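Long-range contacts in trans-2-enoyl-CoA reductase [NADH] (Treponema denticola ATCC 35405, PDB 4GGO), which catalyses the NADH-dependent reduction of the carbon-carbon double bond of crotonyl-CoA to butyryl-CoA, a step of fatty acid synthesis: residues A[226-231]-A[269-274]; A[208-213]-A[261-266]. All blocks are in the same frame, centred on the assembly; numbering follows the deposited sequence.

Contact 1. Residues A[226-231]-A[269-274]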
ATOM      1  N   GLY A 226      -7.716  13.307  19.438  1.00 47.19           N
ATOM      2  CA  GLY A 226      -6.398  12.718  19.292  1.00 43.81           C
ATOM      3  C   GLY A 226      -6.335  11.656  18.211  1.00 38.06           C
ATOM      4  O   GLY A 226      -5.436  10.814  18.209  1.00 38.03           O
ATOM      5  N   CYS A 227      -7.292  11.699  17.288  1.00 34.03           N
ATOM      6  CA  CYS A 227      -7.360  10.728  16.198  1.00 32.54           C
ATOM      7  C   CYS A 227      -6.097  10.747  15.343  1.00 34.05           C
ATOM      8  O   CYS A 227      -5.613  11.808  14.952  1.00 33.97           O
ATOM      9  CB  CYS A 227      -8.585  10.993  15.320  1.00 32.27           C
ATOM     10  SG  CYS A 227      -8.804   9.816  13.962  1.00 32.91           S
ATOM     11  N   ILE A 228      -5.565   9.562  15.064  1.00 31.71           N
ATOM     12  CA  ILE A 228      -4.393   9.432  14.209  1.00 28.81           C
ATOM     13  C   ILE A 228      -4.817   9.230  12.761  1.00 25.93           C
ATOM     14  O   ILE A 228      -5.668   8.390  12.470  1.00 25.79           O
ATOM     15  CB  ILE A 228      -3.525   8.233  14.629  1.00 28.95           C
ATOM     16  CG1 ILE A 228      -3.010   8.413  16.059  1.00 29.43           C
ATOM     17  CG2 ILE A 228      -2.367   8.045  13.659  1.00 26.79           C
ATOM     18  CD1 ILE A 228      -2.198   7.240  16.564  1.00 29.04           C
ATOM     19  N   THR A 229      -4.237  10.003  11.851  1.00 26.23           N
ATOM     20  CA  THR A 229      -4.446   9.758  10.429  1.00 25.22           C
ATOM     21  C   THR A 229      -3.120   9.734   9.671  1.00 24.80           C
ATOM     22  O   THR A 229      -2.261  10.595   9.866  1.00 27.28           O
ATOM     23  CB  THR A 229      -5.455  10.752   9.792  1.00 23.46           C
ATOM     24  OG1 THR A 229      -5.690  10.390   8.425  1.00 29.29           O
ATOM     25  CG2 THR A 229      -4.943  12.183   9.859  1.00 28.86           C
ATOM     26  N   LEU A 230      -2.953   8.726   8.820  1.00 26.08           N
ATOM     27  CA  LEU A 230      -1.700   8.529   8.105  1.00 28.06           C
ATOM     28  C   LEU A 230      -1.925   8.411   6.606  1.00 23.05           C
ATOM     29  O   LEU A 230      -2.932   7.866   6.161  1.00 27.87           O
ATOM     30  CB  LEU A 230      -0.997   7.261   8.597  1.00 23.54           C
ATOM     31  CG  LEU A 230      -0.822   7.047  10.100  1.00 32.75           C
ATOM     32  CD1 LEU A 230      -0.107   5.730  10.359  1.00 32.89           C
ATOM     33  CD2 LEU A 230      -0.059   8.198  10.721  1.00 32.91           C
ATOM     34  N   ALA A 231      -0.976   8.926   5.833  1.00 23.52           N
ATOM     35  CA  ALA A 231      -0.951   8.703   4.396  1.00 26.27           C
ATOM     36  C   ALA A 231       0.386   8.068   4.036  1.00 23.38           C
ATOM     37  O   ALA A 231       1.445   8.592   4.385  1.00 21.82           O
ATOM     38  CB  ALA A 231      -1.148  10.008   3.642  1.00 22.52           C
ATOM     39  N   SER A 269      -6.809  18.888  17.678  1.00 55.12           N
ATOM     40  CA  SER A 269      -7.241  17.652  18.313  1.00 54.43           C
ATOM     41  C   SER A 269      -6.923  16.433  17.451  1.00 53.31           C
ATOM     42  O   SER A 269      -7.501  15.365  17.644  1.00 51.65           O
ATOM     43  CB  SER A 269      -8.743  17.706  18.588  1.00 54.51           C
ATOM     44  OG  SER A 269      -9.480  17.817  17.382  1.00 64.92           O
ATOM     45  N   ILE A 270      -6.006  16.594  16.502  1.00 48.48           N
ATOM     46  CA  ILE A 270      -5.675  15.508  15.585  1.00 41.84           C
ATOM     47  C   ILE A 270      -4.168  15.274  15.487  1.00 36.41           C
ATOM     48  O   ILE A 270      -3.368  16.150  15.819  1.00 36.56           O
ATOM     49  CB  ILE A 270      -6.263  15.759  14.175  1.00 41.88           C
ATOM     50  CG1 ILE A 270      -6.765  14.452  13.560  1.00 41.93           C
ATOM     51  CG2 ILE A 270      -5.244  16.442  13.267  1.00 35.06           C
ATOM     52  CD1 ILE A 270      -7.497  14.640  12.249  1.00 51.89           C
ATOM     53  N   ARG A 271      -3.792  14.080  15.040  1.00 33.69           N
ATOM     54  CA  ARG A 271      -2.391  13.740  14.831  1.00 34.53           C
ATOM     55  C   ARG A 271      -2.190  13.160  13.433  1.00 34.75           C
ATOM     56  O   ARG A 271      -2.383  11.966  13.212  1.00 33.20           O
ATOM     57  CB  ARG A 271      -1.908  12.756  15.900  1.00 28.93           C
ATOM     58  CG  ARG A 271      -1.805  13.363  17.293  1.00 34.48           C
ATOM     59  CD  ARG A 271      -1.335  12.344  18.320  1.00 40.96           C
ATOM     60  NE  ARG A 271      -2.328  11.299  18.552  1.00 42.44           N
ATOM     61  CZ  ARG A 271      -2.171  10.293  19.407  1.00 41.17           C
ATOM     62  NH1 ARG A 271      -1.054  10.191  20.114  1.00 42.35           N
ATOM     63  NH2 ARG A 271      -3.129   9.388  19.553  1.00 40.28           N
ATOM     64  N   ALA A 272      -1.808  14.022  12.495  1.00 28.46           N
ATOM     65  CA  ALA A 272      -1.636  13.623  11.101  1.00 28.28           C
ATOM     66  C   ALA A 272      -0.166  13.429  10.749  1.00 30.93           C
ATOM     67  O   ALA A 272       0.685  14.237  11.122  1.00 27.23           O
ATOM     68  CB  ALA A 272      -2.267  14.654  10.179  1.00 25.52           C
ATOM     69  N   PHE A 273       0.127  12.353  10.025  1.00 26.98           N
ATOM     70  CA  PHE A 273       1.494  12.058   9.614  1.00 28.00           C
ATOM     71  C   PHE A 273       1.538  11.506   8.200  1.00 24.76           C
ATOM     72  O   PHE A 273       0.610  10.834   7.756  1.00 27.63           O
ATOM     73  CB  PHE A 273       2.130  11.016  10.538  1.00 25.68           C
ATOM     74  CG  PHE A 273       2.101  11.377  11.992  1.00 29.05           C
ATOM     75  CD1 PHE A 273       3.118  12.133  12.552  1.00 31.51           C
ATOM     76  CD2 PHE A 273       1.074  10.935  12.808  1.00 27.90           C
ATOM     77  CE1 PHE A 273       3.100  12.458  13.896  1.00 28.94           C
ATOM     78  CE2 PHE A 273       1.049  11.256  14.151  1.00 29.00           C
ATOM     79  CZ  PHE A 273       2.064  12.018  14.696  1.00 31.93           C
ATOM     80  N   VAL A 274       2.627  11.790   7.497  1.00 24.65           N
ATOM     81  CA  VAL A 274       2.967  11.014   6.319  1.00 23.24           C
ATOM     82  C   VAL A 274       3.842   9.868   6.800  1.00 22.14           C
ATOM     83  O   VAL A 274       4.826  10.087   7.505  1.00 25.80           O
ATOM     84  CB  VAL A 274       3.737  11.841   5.275  1.00 29.97           C
ATOM     85  CG1 VAL A 274       4.292  10.932   4.185  1.00 29.88           C
ATOM     86  CG2 VAL A 274       2.837  12.910   4.673  1.00 30.17           C
TER
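On the face of the sheet that carries T229 and A272, the two side chains meet methyl to methyl, T229 CG2 lying 3.7 Å from A272 CB. The threonine hydroxyl is anti to its own backbone N (chi1 -176°) and turned to W210 and the carbonyl of I144. Helices 208-219 and 248-266 cover this face, with I214 against T229 and I270, and L263 against A272. Strands 227-231 and 270-274 run parallel, as neighbours do in a Rossmann-type sheet, and are laced by bonds that alternate in direction: R271 N to C227 O, T229 N to R271 O (3.0 Å), F273 N to T229 O and A231 N to F273 O (3.1 Å). The face of I228, L230, R271 and F273 is the one nearer solvent, with F273 partly exposed and R271 exposed. There L230 CD2 comes to the edge of the F273 ring, 3.6 Å from F273 CD2. A bend at chi3 (-68°) brings R271 NE round to G226 O (3.2 Å), at the corner that precedes the strand. R271 NH2 donates to the same G226 O (3.0 Å), in the carbonyl plane where NE comes from above it, while I228 CD1 lies over one guanidinium face.

Contact 2. Residues A[208-213]-A[261-266]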
ATOM      1  N   GLU A 208      -5.042  16.063  -1.490  1.00 29.62           N
ATOM      2  CA  GLU A 208      -6.341  16.731  -1.589  1.00 33.18           C
ATOM      3  C   GLU A 208      -7.491  15.876  -1.060  1.00 30.65           C
ATOM      4  O   GLU A 208      -8.270  16.326  -0.218  1.00 32.51           O
ATOM      5  CB  GLU A 208      -6.630  17.174  -3.026  1.00 26.71           C
ATOM      6  CG  GLU A 208      -5.826  18.384  -3.478  1.00 34.66           C
ATOM      7  CD  GLU A 208      -6.372  19.008  -4.750  1.00 46.86           C
ATOM      8  OE1 GLU A 208      -7.251  18.390  -5.390  1.00 37.60           O
ATOM      9  OE2 GLU A 208      -5.927  20.119  -5.105  1.00 44.08           O
ATOM     10  N   ASP A 209      -7.595  14.646  -1.551  1.00 26.97           N
ATOM     11  CA  ASP A 209      -8.681  13.759  -1.145  1.00 33.25           C
ATOM     12  C   ASP A 209      -8.574  13.381   0.326  1.00 29.42           C
ATOM     13  O   ASP A 209      -9.583  13.251   1.020  1.00 33.64           O
ATOM     14  CB  ASP A 209      -8.700  12.495  -2.002  1.00 30.74           C
ATOM     15  CG  ASP A 209      -9.862  11.584  -1.663  1.00 35.00           C
ATOM     16  OD1 ASP A 209     -11.018  12.057  -1.693  1.00 34.31           O
ATOM     17  OD2 ASP A 209      -9.619  10.398  -1.355  1.00 31.71           O
ATOM     18  N   TRP A 210      -7.342  13.198   0.790  1.00 28.07           N
ATOM     19  CA  TRP A 210      -7.072  12.880   2.186  1.00 29.34           C
ATOM     20  C   TRP A 210      -7.651  13.961   3.089  1.00 28.21           C
ATOM     21  O   TRP A 210      -8.391  13.670   4.030  1.00 26.06           O
ATOM     22  CB  TRP A 210      -5.562  12.767   2.405  1.00 26.35           C
ATOM     23  CG  TRP A 210      -5.153  12.445   3.807  1.00 27.22           C
ATOM     24  CD1 TRP A 210      -5.907  11.840   4.771  1.00 23.40           C
ATOM     25  CD2 TRP A 210      -3.879  12.714   4.405  1.00 22.84           C
ATOM     26  NE1 TRP A 210      -5.181  11.717   5.931  1.00 22.13           N
ATOM     27  CE2 TRP A 210      -3.933  12.247   5.733  1.00 28.67           C
ATOM     28  CE3 TRP A 210      -2.700  13.308   3.946  1.00 23.96           C
ATOM     29  CZ2 TRP A 210      -2.852  12.350   6.605  1.00 24.43           C
ATOM     30  CZ3 TRP A 210      -1.626  13.411   4.814  1.00 28.28           C
ATOM     31  CH2 TRP A 210      -1.711  12.934   6.128  1.00 27.70           C
ATOM     32  N   GLU A 211      -7.313  15.210   2.787  1.00 27.57           N
ATOM     33  CA  GLU A 211      -7.791  16.347   3.560  1.00 34.68           C
ATOM     34  C   GLU A 211      -9.308  16.475   3.448  1.00 34.17           C
ATOM     35  O   GLU A 211      -9.978  16.870   4.401  1.00 32.69           O
ATOM     36  CB  GLU A 211      -7.109  17.633   3.086  1.00 38.33           C
ATOM     37  CG  GLU A 211      -7.334  18.831   3.995  1.00 41.86           C
ATOM     38  CD  GLU A 211      -6.527  20.042   3.571  1.00 47.30           C
ATOM     39  OE1 GLU A 211      -6.231  20.168   2.364  1.00 48.14           O
ATOM     40  OE2 GLU A 211      -6.179  20.864   4.445  1.00 48.97           O
ATOM     41  N   ARG A 212      -9.844  16.129   2.283  1.00 28.02           N
ATOM     42  CA  ARG A 212     -11.283  16.177   2.064  1.00 30.21           C
ATOM     43  C   ARG A 212     -11.988  15.145   2.938  1.00 34.31           C
ATOM     44  O   ARG A 212     -13.041  15.424   3.511  1.00 37.85           O
ATOM     45  CB  ARG A 212     -11.615  15.943   0.588  1.00 28.94           C
ATOM     46  CG  ARG A 212     -13.035  16.334   0.201  1.00 41.09           C
ATOM     47  CD  ARG A 212     -13.311  16.035  -1.265  1.00 37.56           C
ATOM     48  NE  ARG A 212     -14.639  16.476  -1.681  1.00 45.39           N
ATOM     49  CZ  ARG A 212     -14.880  17.604  -2.343  1.00 50.05           C
ATOM     50  NH1 ARG A 212     -13.880  18.410  -2.672  1.00 43.90           N
ATOM     51  NH2 ARG A 212     -16.122  17.923  -2.682  1.00 43.56           N
ATOM     52  N   TRP A 213     -11.398  13.957   3.040  1.00 31.22           N
ATOM     53  CA  TRP A 213     -11.924  12.911   3.911  1.00 29.75           C
ATOM     54  C   TRP A 213     -11.957  13.376   5.362  1.00 35.99           C
ATOM     55  O   TRP A 213     -12.962  13.214   6.052  1.00 34.41           O
ATOM     56  CB  TRP A 213     -11.086  11.635   3.800  1.00 29.73           C
ATOM     57  CG  TRP A 213     -11.536  10.690   2.728  1.00 22.15           C
ATOM     58  CD1 TRP A 213     -11.023  10.569   1.470  1.00 28.43           C
ATOM     59  CD2 TRP A 213     -12.592   9.726   2.824  1.00 26.80           C
ATOM     60  NE1 TRP A 213     -11.695   9.593   0.774  1.00 25.42           N
ATOM     61  CE2 TRP A 213     -12.663   9.059   1.584  1.00 27.64           C
ATOM     62  CE3 TRP A 213     -13.486   9.364   3.836  1.00 29.24           C
ATOM     63  CZ2 TRP A 213     -13.592   8.051   1.331  1.00 28.02           C
ATOM     64  CZ3 TRP A 213     -14.405   8.362   3.584  1.00 22.01           C
ATOM     65  CH2 TRP A 213     -14.451   7.718   2.342  1.00 25.52           C
ATOM     66  N   HIS A 261       0.715  18.552   7.280  1.00 33.53           N
ATOM     67  CA  HIS A 261       1.142  19.698   8.057  1.00 37.65           C
ATOM     68  C   HIS A 261      -0.034  20.635   8.309  1.00 40.11           C
ATOM     69  O   HIS A 261      -0.255  21.083   9.434  1.00 35.16           O
ATOM     70  CB  HIS A 261       2.250  20.424   7.299  1.00 39.50           C
ATOM     71  CG  HIS A 261       2.933  21.490   8.094  1.00 52.73           C
ATOM     72  ND1 HIS A 261       3.044  22.790   7.650  1.00 62.43           N
ATOM     73  CD2 HIS A 261       3.553  21.447   9.295  1.00 57.54           C
ATOM     74  CE1 HIS A 261       3.698  23.504   8.549  1.00 65.51           C
ATOM     75  NE2 HIS A 261       4.022  22.713   9.555  1.00 63.71           N
ATOM     76  N   ARG A 262      -0.789  20.925   7.253  1.00 34.84           N
ATOM     77  CA  ARG A 262      -1.950  21.802   7.357  1.00 43.13           C
ATOM     78  C   ARG A 262      -3.057  21.161   8.194  1.00 40.62           C
ATOM     79  O   ARG A 262      -3.770  21.848   8.926  1.00 39.31           O
ATOM     80  CB  ARG A 262      -2.468  22.170   5.963  1.00 41.46           C
ATOM     81  CG  ARG A 262      -3.679  23.088   5.968  1.00 44.76           C
ATOM     82  CD  ARG A 262      -3.901  23.752   4.613  1.00 49.47           C
ATOM     83  NE  ARG A 262      -4.351  22.817   3.585  1.00 48.85           N
ATOM     84  CZ  ARG A 262      -3.563  22.287   2.655  1.00 59.82           C
ATOM     85  NH1 ARG A 262      -2.273  22.596   2.618  1.00 52.73           N
ATOM     86  NH2 ARG A 262      -4.064  21.448   1.758  1.00 58.73           N
ATOM     87  N   LEU A 263      -3.187  19.842   8.085  1.00 35.08           N
ATOM     88  CA  LEU A 263      -4.161  19.090   8.872  1.00 34.98           C
ATOM     89  C   LEU A 263      -3.947  19.280  10.373  1.00 36.89           C
ATOM     90  O   LEU A 263      -4.902  19.466  11.127  1.00 41.04           O
ATOM     91  CB  LEU A 263      -4.097  17.601   8.522  1.00 30.60           C
ATOM     92  CG  LEU A 263      -4.735  17.151   7.207  1.00 36.49           C
ATOM     93  CD1 LEU A 263      -4.511  15.661   6.989  1.00 28.48           C
ATOM     94  CD2 LEU A 263      -6.221  17.479   7.193  1.00 34.43           C
ATOM     95  N   ASN A 264      -2.687  19.234  10.796  1.00 36.83           N
ATOM     96  CA  ASN A 264      -2.335  19.394  12.204  1.00 35.68           C
ATOM     97  C   ASN A 264      -2.602  20.806  12.706  1.00 38.52           C
ATOM     98  O   ASN A 264      -2.939  21.015  13.872  1.00 41.36           O
ATOM     99  CB  ASN A 264      -0.862  19.042  12.423  1.00 36.47           C
ATOM    100  CG  ASN A 264      -0.593  17.560  12.285  1.00 34.61           C
ATOM    101  OD1 ASN A 264      -1.251  16.738  12.922  1.00 32.57           O
ATOM    102  ND2 ASN A 264       0.370  17.209  11.440  1.00 36.18           N
ATOM    103  N   LYS A 265      -2.450  21.771  11.809  1.00 42.24           N
ATOM    104  CA  LYS A 265      -2.601  23.179  12.149  1.00 49.55           C
ATOM    105  C   LYS A 265      -4.053  23.559  12.428  1.00 49.87           C
ATOM    106  O   LYS A 265      -4.340  24.295  13.372  1.00 54.77           O
ATOM    107  CB  LYS A 265      -2.042  24.043  11.018  1.00 51.06           C
ATOM    108  CG  LYS A 265      -1.000  25.042  11.473  1.00 59.86           C
ATOM    109  CD  LYS A 265      -0.123  25.494  10.323  1.00 66.86           C
ATOM    110  CE  LYS A 265       1.284  25.014  10.544  1.00 69.10           C
ATOM    111  NZ  LYS A 265       1.253  23.536  10.719  1.00 68.20           N
ATOM    112  N   GLU A 266      -4.962  23.042  11.608  1.00 47.37           N
ATOM    113  CA  GLU A 266      -6.371  23.415  11.668  1.00 49.35           C
ATOM    114  C   GLU A 266      -7.166  22.521  12.617  1.00 53.75           C
ATOM    115  O   GLU A 266      -8.270  22.870  13.039  1.00 55.64           O
ATOM    116  CB  GLU A 266      -6.970  23.384  10.259  1.00 41.96           C
ATOM    117  CG  GLU A 266      -6.208  24.264   9.272  1.00 46.95           C
ATOM    118  CD  GLU A 266      -6.698  24.123   7.845  1.00 46.91           C
ATOM    119  OE1 GLU A 266      -7.525  23.224   7.582  1.00 52.12           O
ATOM    120  OE2 GLU A 266      -6.252  24.913   6.985  1.00 47.91           O
TER
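Helix segments 208-213 and 261-266 run in nearly the same direction, 21° apart, with axes 11.0 Å from each other and the CA atoms of E211 and L263 the nearest pair. That spacing is bridged by side chains, and L263 does the apolar work with its two methyls. CD1 sits over the centre of the six-membered ring of W210, 3.7 Å from the centroid and 14° off the normal, a CH-pi contact; CD2 packs at 3.6 Å on E211 CG. The E211 and L263 side chains pass alongside one another, pointing opposite ways, and the glutamate, its CG anti to the backbone N, stretches on to meet R262 at about a right angle. The salt bridge uses both carboxylate oxygens: R262 NH2 reaches the syn side of E211 OE1 at 2.6 Å, tilted somewhat out of the carboxylate plane, and R262 NE makes a weak, bent bond to E211 OE2 at 2.8 Å. The two charged planes stand 49° apart. E266 OE1 lies 4.1 Å from E211 OE2, a like charge that the arginine probably offsets. On the buried side the W210 indole is hemmed in by L256, T259 and A260 of helix 248-266 and by the ring of Y146, and its NE1 is hydrogen-bonded to T229 OG1, tying helix 208-219 to strand 227-233 of the sheet these helices pack on.

In the fold
Both contacts belong to one layered unit of the catalytic region: contact 1 joins two neighbouring strands of the parallel sheet, contact 2 the two helices that lie over one face of those strands. They touch directly: besides the indole's tie to the sheet, A272 N meets N264 OD1 and A231 CB packs against W210 CZ3. Helix 248-266 is followed, after a short turn, by strand 270-276, and forms part of the beta-alpha-beta crossover from strand 227-233. Contact 1 is mostly buried and rests on main-chain hydrogen bonding; contact 2, only partly buried, rests on side chains, apolar next to the sheet and ionic farther out. V274 approaches the NAD(+)-binding K253.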